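Local coordinates for glutathione S-transferase-like protein (PDB 4GLT) that binds glutathione and probably works as a glutathione S-transferase, a transferase of the two-domain, dimeric GST family, at residues 166-171 against 205-210; 158-163 against 199-204; 100-105 against 174-179; 44-49 against 94-99. All blocks are in the same frame, centred on the assembly; numbering follows the deposited sequence.

Interaction 1 of 4, residues 166-171 against 205-210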
# COMPACT_ATOMS: atom_id res chain seq x y z
N ARG A 166 3.61 16.03 -21.25
CA ARG A 166 4.17 14.70 -21.14
C ARG A 166 3.38 13.69 -21.97
O ARG A 166 2.14 13.73 -22.03
CB ARG A 166 4.18 14.24 -19.67
CG ARG A 166 4.83 15.22 -18.69
CD ARG A 166 5.36 14.47 -17.47
NE ARG A 166 5.30 15.25 -16.24
CZ ARG A 166 6.25 16.07 -15.81
NH1 ARG A 166 6.10 16.74 -14.67
NH2 ARG A 166 7.36 16.24 -16.52
N LYS A 167 4.06 12.82 -22.70
CA LYS A 167 3.39 11.69 -23.31
C LYS A 167 2.92 10.66 -22.27
O LYS A 167 1.78 10.23 -22.29
CB LYS A 167 4.28 11.03 -24.36
CG LYS A 167 4.82 11.97 -25.43
CD LYS A 167 3.73 12.80 -26.08
CE LYS A 167 4.15 13.32 -27.44
NZ LYS A 167 5.24 14.33 -27.36
N TRP A 168 3.81 10.35 -21.33
CA TRP A 168 3.60 9.32 -20.31
C TRP A 168 4.05 9.91 -18.99
O TRP A 168 4.65 10.98 -18.97
CB TRP A 168 4.40 8.05 -20.59
CG TRP A 168 3.97 7.24 -21.78
CD1 TRP A 168 4.69 7.01 -22.90
CD2 TRP A 168 2.73 6.55 -21.95
NE1 TRP A 168 3.99 6.22 -23.76
CE2 TRP A 168 2.78 5.93 -23.21
CE3 TRP A 168 1.59 6.40 -21.18
CZ2 TRP A 168 1.73 5.17 -23.70
CZ3 TRP A 168 0.55 5.65 -21.67
CH2 TRP A 168 0.63 5.04 -22.92
N CYS A 169 3.73 9.25 -17.88
CA CYS A 169 4.02 9.82 -16.56
C CYS A 169 5.49 10.07 -16.27
O CYS A 169 5.84 11.13 -15.79
CB CYS A 169 3.48 8.90 -15.47
SG CYS A 169 1.70 8.74 -15.42
N VAL A 170 6.36 9.12 -16.57
CA VAL A 170 7.77 9.29 -16.23
C VAL A 170 8.68 9.09 -17.44
O VAL A 170 8.47 8.20 -18.25
CB VAL A 170 8.21 8.31 -15.13
CG1 VAL A 170 9.70 8.44 -14.86
CG2 VAL A 170 7.39 8.51 -13.86
N ASN A 171 9.68 9.95 -17.54
CA ASN A 171 10.78 9.74 -18.46
C ASN A 171 10.41 9.53 -19.92
O ASN A 171 11.28 9.30 -20.76
CB ASN A 171 11.70 8.63 -17.95
CG ASN A 171 12.82 9.17 -17.09
OD1 ASN A 171 13.36 8.48 -16.22
ND2 ASN A 171 13.19 10.43 -17.34
N ALA A 205 -7.62 12.52 -19.63
CA ALA A 205 -8.46 11.90 -20.64
C ALA A 205 -7.63 11.48 -21.86
O ALA A 205 -7.84 10.40 -22.42
CB ALA A 205 -9.58 12.84 -21.05
N ARG A 206 -6.69 12.33 -22.26
CA ARG A 206 -5.74 11.99 -23.32
C ARG A 206 -4.89 10.76 -22.96
O ARG A 206 -4.63 9.90 -23.81
CB ARG A 206 -4.80 13.16 -23.60
CG ARG A 206 -3.51 12.73 -24.28
CD ARG A 206 -2.81 13.91 -24.94
NE ARG A 206 -2.57 15.00 -23.99
CZ ARG A 206 -1.57 15.01 -23.11
NH1 ARG A 206 -0.73 13.98 -23.04
NH2 ARG A 206 -1.43 16.03 -22.28
N HIS A 207 -4.44 10.71 -21.72
CA HIS A 207 -3.67 9.57 -21.24
C HIS A 207 -4.56 8.34 -21.28
O HIS A 207 -4.15 7.29 -21.78
CB HIS A 207 -3.18 9.83 -19.81
CG HIS A 207 -2.24 8.79 -19.28
ND1 HIS A 207 -2.68 7.63 -18.67
CD2 HIS A 207 -0.89 8.74 -19.26
CE1 HIS A 207 -1.63 6.92 -18.30
NE2 HIS A 207 -0.53 7.57 -18.65
N TYR A 208 -5.77 8.48 -20.76
CA TYR A 208 -6.73 7.39 -20.72
C TYR A 208 -7.03 6.91 -22.13
O TYR A 208 -7.28 5.72 -22.36
CB TYR A 208 -8.03 7.85 -20.05
CG TYR A 208 -8.96 6.72 -19.69
CD1 TYR A 208 -8.59 5.74 -18.78
CD2 TYR A 208 -10.23 6.63 -20.26
CE1 TYR A 208 -9.44 4.71 -18.44
CE2 TYR A 208 -11.09 5.60 -19.93
CZ TYR A 208 -10.69 4.64 -19.02
OH TYR A 208 -11.54 3.61 -18.69
N ALA A 209 -7.00 7.84 -23.07
CA ALA A 209 -7.19 7.50 -24.48
C ALA A 209 -6.10 6.54 -24.92
O ALA A 209 -6.39 5.42 -25.35
CB ALA A 209 -7.17 8.76 -25.33
N ALA A 210 -4.84 6.97 -24.83
CA ALA A 210 -3.71 6.10 -25.13
C ALA A 210 -3.85 4.71 -24.48
O ALA A 210 -3.66 3.69 -25.13
CB ALA A 210 -2.41 6.76 -24.69

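Interaction 2 of 4, residues 158-163 against 199-204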
# COMPACT_ATOMS: atom_id res chain seq x y z
N ARG A 158 -3.76 17.12 -9.48
CA ARG A 158 -2.31 17.03 -9.46
C ARG A 158 -1.80 16.20 -10.64
O ARG A 158 -0.91 16.62 -11.36
CB ARG A 158 -1.82 16.43 -8.14
CG ARG A 158 -0.33 16.19 -8.09
CD ARG A 158 0.43 17.51 -8.09
NE ARG A 158 1.88 17.33 -8.18
CZ ARG A 158 2.77 18.25 -7.79
NH1 ARG A 158 2.35 19.40 -7.27
NH2 ARG A 158 4.07 18.02 -7.90
N MET A 159 -2.36 15.01 -10.81
CA MET A 159 -1.94 14.19 -11.94
C MET A 159 -2.11 14.98 -13.23
O MET A 159 -1.19 15.06 -14.05
CB MET A 159 -2.73 12.88 -11.96
CG MET A 159 -2.23 11.87 -10.94
SD MET A 159 -3.30 10.44 -10.72
CE MET A 159 -2.38 9.53 -9.48
N ASP A 160 -3.27 15.61 -13.38
CA ASP A 160 -3.57 16.33 -14.60
C ASP A 160 -2.57 17.45 -14.88
O ASP A 160 -2.25 17.70 -16.04
CB ASP A 160 -5.00 16.89 -14.58
CG ASP A 160 -5.37 17.54 -15.90
OD1 ASP A 160 -5.61 18.76 -15.92
OD2 ASP A 160 -5.40 16.83 -16.93
N GLN A 161 -2.10 18.12 -13.84
CA GLN A 161 -1.08 19.16 -14.01
C GLN A 161 0.26 18.55 -14.41
O GLN A 161 1.01 19.13 -15.19
CB GLN A 161 -0.90 19.96 -12.72
CG GLN A 161 -1.96 21.01 -12.49
CD GLN A 161 -2.20 21.26 -11.02
OE1 GLN A 161 -2.59 22.36 -10.62
NE2 GLN A 161 -1.97 20.23 -10.20
N ASP A 162 0.54 17.37 -13.87
CA ASP A 162 1.81 16.72 -14.13
C ASP A 162 1.92 16.16 -15.54
O ASP A 162 3.01 15.80 -15.98
CB ASP A 162 2.06 15.63 -13.09
CG ASP A 162 2.33 16.21 -11.73
OD1 ASP A 162 2.44 17.45 -11.65
OD2 ASP A 162 2.44 15.45 -10.75
N LEU A 163 0.80 16.11 -16.25
CA LEU A 163 0.79 15.54 -17.60
C LEU A 163 0.63 16.61 -18.67
O LEU A 163 0.34 16.30 -19.82
CB LEU A 163 -0.30 14.48 -17.73
CG LEU A 163 -0.07 13.19 -16.95
CD1 LEU A 163 -1.29 12.28 -17.06
CD2 LEU A 163 1.19 12.47 -17.42
N GLN A 199 -13.56 15.63 -19.33
CA GLN A 199 -13.69 17.02 -19.74
C GLN A 199 -12.92 17.97 -18.83
O GLN A 199 -12.34 18.96 -19.30
CB GLN A 199 -15.16 17.41 -19.76
CG GLN A 199 -15.42 18.77 -20.38
CD GLN A 199 -16.85 19.22 -20.20
OE1 GLN A 199 -17.30 20.18 -20.83
NE2 GLN A 199 -17.58 18.53 -19.34
N GLN A 200 -12.91 17.68 -17.54
CA GLN A 200 -12.28 18.54 -16.55
C GLN A 200 -10.76 18.38 -16.54
O GLN A 200 -10.02 19.32 -16.22
CB GLN A 200 -12.83 18.26 -15.15
CG GLN A 200 -14.29 17.84 -15.11
CD GLN A 200 -14.91 18.07 -13.74
OE1 GLN A 200 -14.31 18.70 -12.87
NE2 GLN A 200 -16.13 17.56 -13.55
N TYR A 201 -10.29 17.19 -16.88
CA TYR A 201 -8.86 16.90 -16.87
C TYR A 201 -8.45 16.39 -18.24
O TYR A 201 -8.42 15.18 -18.48
CB TYR A 201 -8.53 15.87 -15.79
CG TYR A 201 -9.15 16.15 -14.43
CD1 TYR A 201 -8.59 17.09 -13.57
CD2 TYR A 201 -10.29 15.48 -14.01
CE1 TYR A 201 -9.14 17.35 -12.33
CE2 TYR A 201 -10.86 15.74 -12.77
CZ TYR A 201 -10.28 16.68 -11.93
OH TYR A 201 -10.84 16.93 -10.70
N PRO A 202 -8.14 17.32 -19.16
CA PRO A 202 -7.87 16.98 -20.55
C PRO A 202 -6.62 16.12 -20.74
O PRO A 202 -6.62 15.21 -21.57
CB PRO A 202 -7.71 18.34 -21.23
CG PRO A 202 -7.42 19.31 -20.13
CD PRO A 202 -8.13 18.77 -18.92
N ASN A 203 -5.56 16.41 -19.98
CA ASN A 203 -4.36 15.58 -20.05
C ASN A 203 -4.64 14.14 -19.62
O ASN A 203 -4.15 13.20 -20.23
CB ASN A 203 -3.24 16.17 -19.19
CG ASN A 203 -2.89 17.59 -19.58
OD1 ASN A 203 -2.48 17.86 -20.72
ND2 ASN A 203 -3.03 18.52 -18.63
N LEU A 204 -5.43 13.97 -18.58
CA LEU A 204 -5.75 12.64 -18.08
C LEU A 204 -6.60 11.86 -19.08
O LEU A 204 -6.34 10.69 -19.34
CB LEU A 204 -6.45 12.71 -16.72
CG LEU A 204 -5.61 12.94 -15.45
CD1 LEU A 204 -6.44 12.70 -14.20
CD2 LEU A 204 -4.38 12.04 -15.44

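Interaction 3 of 4, residues 100-105 against 174-179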
# COMPACT_ATOMS: atom_id res chain seq x y z
N HIS A 100 10.63 -2.56 -19.07
CA HIS A 100 10.87 -2.24 -17.69
C HIS A 100 9.69 -1.42 -17.21
O HIS A 100 9.64 -0.22 -17.44
CB HIS A 100 12.14 -1.42 -17.57
CG HIS A 100 13.26 -1.92 -18.42
ND1 HIS A 100 14.49 -2.26 -17.91
CD2 HIS A 100 13.33 -2.13 -19.75
CE1 HIS A 100 15.28 -2.66 -18.89
NE2 HIS A 100 14.60 -2.59 -20.02
N LEU A 101 8.76 -2.08 -16.55
CA LEU A 101 7.63 -1.40 -15.96
C LEU A 101 8.13 -0.53 -14.83
O LEU A 101 7.62 0.56 -14.60
CB LEU A 101 6.56 -2.39 -15.52
CG LEU A 101 5.98 -3.18 -16.68
CD1 LEU A 101 4.90 -4.14 -16.23
CD2 LEU A 101 5.45 -2.26 -17.74
N ILE A 102 9.11 -1.03 -14.10
CA ILE A 102 9.76 -0.24 -13.07
C ILE A 102 11.20 0.04 -13.50
O ILE A 102 12.02 -0.86 -13.55
CB ILE A 102 9.81 -1.00 -11.77
CG1 ILE A 102 8.40 -1.37 -11.33
CG2 ILE A 102 10.48 -0.18 -10.72
CD1 ILE A 102 8.35 -2.18 -10.10
N PRO A 103 11.51 1.30 -13.75
CA PRO A 103 12.83 1.66 -14.23
C PRO A 103 13.96 1.24 -13.29
O PRO A 103 13.82 1.28 -12.08
CB PRO A 103 12.77 3.19 -14.31
CG PRO A 103 11.32 3.48 -14.51
CD PRO A 103 10.61 2.47 -13.66
N GLN A 104 15.08 0.82 -13.88
CA GLN A 104 16.28 0.46 -13.13
C GLN A 104 16.91 1.67 -12.44
O GLN A 104 17.39 1.57 -11.31
CB GLN A 104 17.29 -0.21 -14.07
CG GLN A 104 18.56 -0.71 -13.41
CD GLN A 104 19.22 -1.82 -14.21
OE1 GLN A 104 18.59 -2.44 -15.08
NE2 GLN A 104 20.50 -2.08 -13.94
N ASP A 105 16.90 2.82 -13.11
CA ASP A 105 17.48 4.04 -12.55
C ASP A 105 16.69 4.54 -11.34
O ASP A 105 15.46 4.67 -11.39
CB ASP A 105 17.59 5.14 -13.61
CG ASP A 105 17.81 6.51 -12.99
OD1 ASP A 105 18.51 6.59 -11.96
OD2 ASP A 105 17.30 7.51 -13.54
N PHE A 174 6.36 4.12 -21.12
CA PHE A 174 5.27 3.43 -20.51
C PHE A 174 5.78 2.67 -19.29
O PHE A 174 6.67 1.83 -19.38
CB PHE A 174 4.66 2.48 -21.53
CG PHE A 174 3.48 1.73 -21.01
CD1 PHE A 174 2.24 2.33 -20.96
CD2 PHE A 174 3.62 0.42 -20.57
CE1 PHE A 174 1.15 1.64 -20.46
CE2 PHE A 174 2.53 -0.28 -20.08
CZ PHE A 174 1.30 0.33 -20.02
N SER A 175 5.23 2.99 -18.12
CA SER A 175 5.66 2.31 -16.92
C SER A 175 4.47 1.93 -16.05
O SER A 175 3.31 2.20 -16.38
CB SER A 175 6.61 3.20 -16.12
OG SER A 175 5.98 4.42 -15.78
N LEU A 176 4.79 1.27 -14.94
CA LEU A 176 3.83 0.99 -13.90
C LEU A 176 2.99 2.24 -13.62
O LEU A 176 1.79 2.14 -13.37
CB LEU A 176 4.58 0.55 -12.64
CG LEU A 176 3.77 0.15 -11.42
CD1 LEU A 176 2.80 -0.97 -11.78
CD2 LEU A 176 4.70 -0.26 -10.28
N ALA A 177 3.61 3.42 -13.68
CA ALA A 177 2.87 4.66 -13.41
C ALA A 177 1.60 4.71 -14.26
O ALA A 177 0.48 4.73 -13.75
CB ALA A 177 3.75 5.86 -13.69
N ASP A 178 1.79 4.74 -15.57
CA ASP A 178 0.67 4.77 -16.51
C ASP A 178 -0.38 3.70 -16.24
O ASP A 178 -1.58 3.98 -16.20
CB ASP A 178 1.24 4.67 -17.90
CG ASP A 178 2.33 5.69 -18.12
OD1 ASP A 178 1.97 6.89 -18.25
OD2 ASP A 178 3.52 5.33 -18.10
N ILE A 179 0.07 2.47 -16.02
CA ILE A 179 -0.87 1.41 -15.74
C ILE A 179 -1.72 1.78 -14.53
O ILE A 179 -2.94 1.60 -14.53
CB ILE A 179 -0.16 0.08 -15.48
CG1 ILE A 179 0.59 -0.37 -16.74
CG2 ILE A 179 -1.16 -0.97 -15.03
CD1 ILE A 179 1.25 -1.72 -16.61

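Interaction 4 of 4, residues 44-49 against 94-99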
# COMPACT_ATOMS: atom_id res chain seq x y z
N LYS A 44 4.20 -7.75 -19.49
CA LYS A 44 5.42 -8.52 -19.38
C LYS A 44 5.35 -9.74 -20.30
O LYS A 44 6.35 -10.39 -20.54
CB LYS A 44 5.70 -8.94 -17.94
CG LYS A 44 6.17 -7.80 -17.06
CD LYS A 44 7.17 -6.92 -17.78
CE LYS A 44 8.55 -7.51 -17.82
NZ LYS A 44 9.53 -6.70 -17.10
N ARG A 45 4.16 -10.05 -20.79
CA ARG A 45 3.99 -11.24 -21.59
C ARG A 45 4.24 -12.46 -20.75
O ARG A 45 4.95 -13.37 -21.16
CB ARG A 45 4.99 -11.27 -22.74
CG ARG A 45 5.20 -9.95 -23.44
CD ARG A 45 4.20 -9.76 -24.56
NE ARG A 45 4.74 -8.87 -25.58
CZ ARG A 45 4.62 -7.55 -25.56
NH1 ARG A 45 3.99 -6.95 -24.56
NH2 ARG A 45 5.14 -6.83 -26.54
N ILE A 46 3.69 -12.46 -19.56
CA ILE A 46 3.81 -13.60 -18.68
C ILE A 46 2.50 -14.37 -18.66
O ILE A 46 1.44 -13.80 -18.48
CB ILE A 46 4.15 -13.14 -17.26
CG1 ILE A 46 5.54 -12.50 -17.25
CG2 ILE A 46 4.10 -14.31 -16.30
CD1 ILE A 46 5.88 -11.76 -15.99
N ASP A 47 2.59 -15.68 -18.87
CA ASP A 47 1.42 -16.53 -18.84
C ASP A 47 1.08 -16.76 -17.40
O ASP A 47 1.91 -17.20 -16.63
CB ASP A 47 1.74 -17.86 -19.52
CG ASP A 47 0.59 -18.84 -19.46
OD1 ASP A 47 -0.35 -18.66 -18.67
OD2 ASP A 47 0.62 -19.82 -20.22
N VAL A 48 -0.16 -16.49 -17.03
CA VAL A 48 -0.59 -16.63 -15.64
C VAL A 48 -2.02 -17.16 -15.55
O VAL A 48 -2.93 -16.66 -16.20
CB VAL A 48 -0.47 -15.28 -14.89
CG1 VAL A 48 -1.34 -14.22 -15.56
CG2 VAL A 48 -0.84 -15.44 -13.43
N ASP A 49 -2.22 -18.20 -14.74
CA ASP A 49 -3.54 -18.76 -14.52
C ASP A 49 -4.38 -17.75 -13.74
O ASP A 49 -4.22 -17.60 -12.54
CB ASP A 49 -3.43 -20.07 -13.75
CG ASP A 49 -4.76 -20.80 -13.63
OD1 ASP A 49 -4.77 -21.91 -13.06
OD2 ASP A 49 -5.79 -20.27 -14.10
N HIS A 94 10.23 -8.33 -12.98
CA HIS A 94 11.57 -8.91 -12.96
C HIS A 94 11.59 -10.29 -13.60
O HIS A 94 12.65 -10.90 -13.76
CB HIS A 94 12.08 -9.00 -11.52
CG HIS A 94 13.50 -9.48 -11.41
ND1 HIS A 94 13.82 -10.81 -11.27
CD2 HIS A 94 14.67 -8.80 -11.40
CE1 HIS A 94 15.13 -10.94 -11.19
NE2 HIS A 94 15.67 -9.73 -11.27
N ARG A 95 10.42 -10.84 -13.88
CA ARG A 95 10.30 -12.13 -14.54
C ARG A 95 10.79 -12.18 -15.99
O ARG A 95 11.35 -13.17 -16.42
CB ARG A 95 8.87 -12.66 -14.45
CG ARG A 95 8.68 -13.76 -13.44
CD ARG A 95 9.19 -13.38 -12.07
NE ARG A 95 10.58 -13.75 -11.87
CZ ARG A 95 11.35 -13.26 -10.91
NH1 ARG A 95 10.89 -12.35 -10.07
NH2 ARG A 95 12.61 -13.66 -10.80
N THR A 96 10.53 -11.13 -16.75
CA THR A 96 10.88 -11.10 -18.16
C THR A 96 11.48 -9.76 -18.55
O THR A 96 11.27 -8.76 -17.90
CB THR A 96 9.67 -11.35 -19.06
OG1 THR A 96 9.16 -10.11 -19.53
CG2 THR A 96 8.61 -12.09 -18.31
N PRO A 97 12.21 -9.77 -19.64
CA PRO A 97 12.96 -8.60 -20.09
C PRO A 97 12.18 -7.83 -21.13
O PRO A 97 12.75 -7.01 -21.82
CB PRO A 97 14.19 -9.22 -20.73
CG PRO A 97 13.77 -10.57 -21.13
CD PRO A 97 12.86 -11.02 -20.05
N VAL A 98 10.90 -8.12 -21.25
CA VAL A 98 10.12 -7.51 -22.30
C VAL A 98 10.11 -6.00 -22.20
O VAL A 98 10.31 -5.31 -23.19
CB VAL A 98 8.67 -7.91 -22.17
CG1 VAL A 98 8.09 -7.23 -20.96
CG2 VAL A 98 7.91 -7.52 -23.40
N ALA A 99 9.91 -5.49 -21.00
CA ALA A 99 9.89 -4.06 -20.81
C ALA A 99 10.23 -3.79 -19.37
O ALA A 99 10.16 -4.68 -18.54
CB ALA A 99 8.53 -3.51 -21.13

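Interaction 1 of 4, residues 166-171 against 205-210
Trp168 and His207 form the tight part of this contact. The six-membered ring of Trp168 turns its edge to the face of His207 in an offset T-shaped pair, with planes at 90° and centroids 5.3 Å apart. Trp168 CE3 comes within 3.5 Å of His207 NE2. That nitrogen lies at the edge of the indole and is hydrogen-bonded to Asp178 of helix 176-191, which fixes the rotation of the imidazole. The CG of His207 is anti to its backbone N (chi1 -173°), and this swings the ring off helix 202-212 toward the loop. Cys169 SG stands obliquely to the same ring, 4.8 Å from the His207 centroid. The segments belong to the all-helical C-terminal domain of the GST fold, where the loop 166-171, between helices 142-162 and 176-191, packs against helix 202-212. One turn on from His207, Ala210 CB touches Trp168 CH2 at 3.9 Å. With an alanine at Trp168, His207 would probably lose the ring edge against its face and Ala210 its apolar neighbour. The solvent side is looser and polar. There the exposed Arg206, its chain bent at chi3, makes a hydrogen bond from NH1 to Arg166 O, 3.1 Å away. The oxygen lies 18° out of the guanidinium plane. NH2 of Arg206 bonds to Leu163 O, so one guanidinium grips two backbone carbonyls of the loop region.

Interaction 2 of 4, residues 158-163 against 199-204
Asp160, near the C-terminal end of helix 142-162, meets the start of helix 202-212 in the helical C-terminal domain of the GST fold. Tyr201 holds the N-cap position of the second helix, and the Asp160 carboxylate sits over that first turn. The polar contacts centre on two oxygens of Asp160. Leu204 N donates to OD2 of Asp160 at 3.3 Å, approaching nearly along its C-O axis. With chi1 at -175°, Asp160 turns its CG away from its own N, which carries the carboxylate across to this helix end. The negative charge there would probably be favoured by the helix dipole. Asn203 ND2 makes two weak hydrogen bonds to the same residue, to Asp160 O at 2.8 Å and to Asp160 OD2 at 3.4 Å. The amide and carboxylate planes are 34° apart. The other end of the Asn203 amide, OD1, takes a weak bond from Arg206 NH2. Carbon contacts flank the carboxylate on the Tyr201 side. Tyr201 brings its ring edge to Asp160 CG, which lies in the ring plane, and CD1 of Tyr201 is 3.7 Å from Asp160 CB. The apolar contacts lie on the buried side. Leu204 CD2 reaches Met159 CB at 3.9 Å, while Met159 runs on toward helices 106-133 and 176-191. Leu163 and Leu204 cross at about a right angle, with Leu163 CD1 pressed tightly to Leu204 CD2 at 3.5 Å.

Interaction 3 of 4, residues 100-105 against 174-179
Leu101 and Leu176 are joined by the single hydrogen bond between these segments. Leu176 N donates to Leu101 O at 2.9 Å, in an almost straight bond with an N-H...O angle of 174°. The donor stands 27° out of the carbonyl plane. Leu101 O also lies 3.2 Å from Ser175 CB, so the carbonyl rests over the start of helix 176-191. Leu176 N is in the first turn of that helix, where amides have no partner from a preceding turn, and the loop carbonyl supplies one. From the loop side, Asp93 at the end of helix 85-93 accepts from the backbone N of both Leu101 and Ile102, which helps set the carbonyl in place.

The helix start is a capping box, formed by Ser175 at the N-cap and Asp178. Ser175 N donates to Asp178 OD2 at 2.9 Å, using the anti lone pair of that oxygen. In return Ser175 OG takes a weak bond from Ala177 N at 3.3 Å. OG sits between the backbone N and the carbonyl carbon (chi1 59°), which turns it back over the first turn. Such an N-capping box in this helix is a well-known feature of the GST fold, where it is linked to folding of the C-terminal domain.

The apolar contacts are looser. Ile102 and Leu176 lie side by side and point the same way, with Ile102 CG1 4.0 Å from Leu176 CD2. Leu101 CD2 lies obliquely to the Phe174 ring, 4.2 Å from Phe174 CE2. Leu101 CD2 is also 4.4 Å from Ile179 CD1, and Val40 of helix 32-44 touches both Leu101 and Ile179.

Interaction 4 of 4, residues 44-49 against 94-99
Lys44 runs alongside Thr96 and bends in over the loop 94-99, and its chain can be followed outward. Lys44 CB lies 4.0 Å from Thr96 OG1. Further out the chain passes Val98, where the modelled closeness is doubtful. Lys44 CE passes Thr96, 3.0 Å from Thr96 O. The chain bends at chi2, chi3 and chi4, which brings NZ back onto the loop backbone. There Lys44 NZ donates to Ala99 O at 2.6 Å, nearly along the C=O axis, and to Thr96 O at 2.8 Å, standing 29° out of that carbonyl plane. A salt bridge to Asp93 completes its grip. Replacing Lys44 with a methionine would probably leave Asp93 without its countercharge and these two carbonyls without their shared donor.

The contact joins the end of helix 32-44, closed at Arg45 by a Schellman motif, to the loop leading from the thioredoxin-like N-terminal domain of the GST fold into the helical domain. Thr96 OG1 donates to Lys44 O at 3.0 Å, in the carbonyl plane on a lone pair. It also accepts from Val98 N, making an ST turn. Val98 CG2 covers one face of the Arg45 guanidinium, over its centre. Ile46 CD1 packs on Arg95 CB at 3.5 Å.

How the interactions relate
Interaction 1 touches both interaction 2 and interaction 3, which do not touch each other. Interactions 1 and 2 share helix 202-212, with centres about 9 Å apart, and Leu163 packs against Cys169 and His207. Asp178 joins interaction 1 to interaction 3: its OD1 receives His207 NE2 at 2.6 Å and Cys169 N at 3.0 Å, while its other oxygen serves the capping box. Interaction 4 meets only interaction 3, where Lys44 CD packs on Leu101 CD1 at 3.9 Å, and Asp93 bonds to residues of both. Interactions 2 and 4 are about 30 Å apart between centres. Interaction 3 comes nearer bound glutathione than interaction 2: the side chain of Leu176 is about 10 Å from it, that of Met159 about 14 Å.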